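Local structure of Sfrice_029225 (Spodoptera frugiperda, 6I50) at residues A[81-86]-A[108-113]. The protein is a trimeric cytokine of the tumour necrosis factor family, the Eiger TNF of this moth, and probably signals by binding TNF receptors. Residues are numbered along the deposited sequence; the frame is centred on the assembly and turned at random.
Sequences SHDTIS and SSYSTE
Asp83 reaches across to the chain leaving Ser108 with both its carbonyl and its carboxylate. Its O takes the N-H of Ser109 in a fairly straight bond of 3.0 Å (159° at the hydrogen), and the same oxygen receives a CA-H...O contact from Ser108 CA. The side chain continues the link further out: chi1 of -77° sets Asp83 CG beside its own backbone N and anti to the carbonyl carbon, 3.2 Å from Ser109 O. From there the carboxylate meets Ser111. OD1 lies 3.0 Å from Ser111 OG, a likely hydrogen bond although the one proton of that hydroxyl could go instead to Glu113 O or to a water that is also within hydrogen-bonding distance of Ser81 O, and OD1 also accepts a weak bond from Ser111 N. A second water donates to Ser111 O; its 2.4 Å approach to Asp83 OD2 is too short to trust. Tyr110 runs alongside Asp83 in the same direction, the ring plane turned 48° from the carboxylate, and CD1 approaches OD2 obliquely at 3.7 Å. One residue further along the strand, Thr84 and Ser108 form an antiparallel non-hydrogen-bonded pair whose side chains share one face of the sheet; their hydroxyls meet at 2.7 Å between Thr84 OG1 and Ser108 OG, and either may donate. Thr84 packs on Pro118 of a second subunit. Ser109 meets Ser109 of both other subunits. The contact thus closes the end of the antiparallel strand pair 84-92 and 100-108, beside the threefold axis of the jelly-roll trimer of the TNF family.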
# COMPACT_ATOMS: atom_id res chain seq x y z
N SER A 81 -3.77 20.55 -10.89
CA SER A 81 -3.88 21.79 -10.13
C SER A 81 -5.10 21.84 -9.21
O SER A 81 -5.25 22.81 -8.46
CB SER A 81 -3.89 23.00 -11.07
OG SER A 81 -4.95 22.91 -12.00
N HIS A 82 -5.97 20.83 -9.25
CA HIS A 82 -7.13 20.84 -8.37
C HIS A 82 -6.73 20.58 -6.91
O HIS A 82 -5.72 19.92 -6.63
CB HIS A 82 -8.15 19.78 -8.81
CG HIS A 82 -8.89 20.17 -10.05
ND1 HIS A 82 -8.46 19.82 -11.31
CD2 HIS A 82 -10.03 20.89 -10.22
CE1 HIS A 82 -9.31 20.31 -12.21
NE2 HIS A 82 -10.26 20.96 -11.57
N ASP A 83 -7.53 21.12 -5.99
CA ASP A 83 -7.24 20.94 -4.57
C ASP A 83 -7.41 19.50 -4.14
O ASP A 83 -6.67 19.02 -3.27
CB ASP A 83 -8.13 21.85 -3.72
CG ASP A 83 -7.68 23.30 -3.72
OD1 ASP A 83 -6.54 23.57 -4.16
OD2 ASP A 83 -8.46 24.16 -3.28
N THR A 84 -8.37 18.78 -4.73
CA THR A 84 -8.66 17.40 -4.36
C THR A 84 -8.52 16.50 -5.58
O THR A 84 -9.05 16.81 -6.65
CB THR A 84 -10.07 17.27 -3.79
OG1 THR A 84 -10.19 18.09 -2.61
CG2 THR A 84 -10.38 15.83 -3.43
N ILE A 85 -7.80 15.40 -5.41
CA ILE A 85 -7.72 14.34 -6.40
C ILE A 85 -8.14 13.05 -5.71
O ILE A 85 -7.79 12.81 -4.55
CB ILE A 85 -6.31 14.23 -7.02
CG1 ILE A 85 -5.22 14.24 -5.94
CG2 ILE A 85 -6.06 15.39 -7.97
CD1 ILE A 85 -4.73 12.86 -5.55
N SER A 86 -8.92 12.24 -6.42
CA SER A 86 -9.46 11.03 -5.82
C SER A 86 -9.86 10.07 -6.93
O SER A 86 -10.33 10.50 -7.98
CB SER A 86 -10.65 11.35 -4.91
OG SER A 86 -11.22 10.17 -4.35
N SER A 108 -5.90 15.78 -0.68
CA SER A 108 -6.47 17.12 -0.77
C SER A 108 -5.63 18.12 0.00
O SER A 108 -5.16 17.83 1.11
CB SER A 108 -7.91 17.14 -0.25
OG SER A 108 -8.54 18.39 -0.51
N SER A 109 -5.45 19.29 -0.59
CA SER A 109 -4.84 20.42 0.10
C SER A 109 -5.35 21.69 -0.55
O SER A 109 -5.67 21.70 -1.74
CB SER A 109 -3.31 20.35 0.05
OG SER A 109 -2.85 20.54 -1.27
N TYR A 110 -5.42 22.76 0.23
CA TYR A 110 -5.97 24.01 -0.25
C TYR A 110 -4.88 24.89 -0.84
O TYR A 110 -3.80 25.04 -0.26
CB TYR A 110 -6.69 24.76 0.88
CG TYR A 110 -7.27 26.09 0.43
CD1 TYR A 110 -8.54 26.17 -0.13
CD2 TYR A 110 -6.54 27.27 0.56
CE1 TYR A 110 -9.06 27.38 -0.55
CE2 TYR A 110 -7.06 28.48 0.14
CZ TYR A 110 -8.32 28.53 -0.41
OH TYR A 110 -8.83 29.74 -0.83
N SER A 111 -5.17 25.46 -2.01
CA SER A 111 -4.32 26.47 -2.61
C SER A 111 -5.20 27.56 -3.20
O SER A 111 -6.30 27.28 -3.69
CB SER A 111 -3.41 25.89 -3.69
OG SER A 111 -4.18 25.33 -4.74
N THR A 112 -4.72 28.80 -3.15
CA THR A 112 -5.51 29.91 -3.67
C THR A 112 -5.44 30.00 -5.19
O THR A 112 -6.38 30.51 -5.82
CB THR A 112 -5.05 31.23 -3.04
OG1 THR A 112 -3.69 31.49 -3.41
CG2 THR A 112 -5.15 31.17 -1.53
N GLU A 113 -4.36 29.52 -5.79
CA GLU A 113 -4.20 29.56 -7.23
C GLU A 113 -3.99 28.15 -7.79
O GLU A 113 -3.48 27.27 -7.08
CB GLU A 113 -3.02 30.45 -7.63
CG GLU A 113 -3.12 31.89 -7.12
CD GLU A 113 -4.28 32.66 -7.73
OE1 GLU A 113 -4.82 32.21 -8.77
OE2 GLU A 113 -4.65 33.71 -7.18
O HOH W 1 -3.29 23.91 -6.69
O HOH W 2 -8.99 26.40 -4.11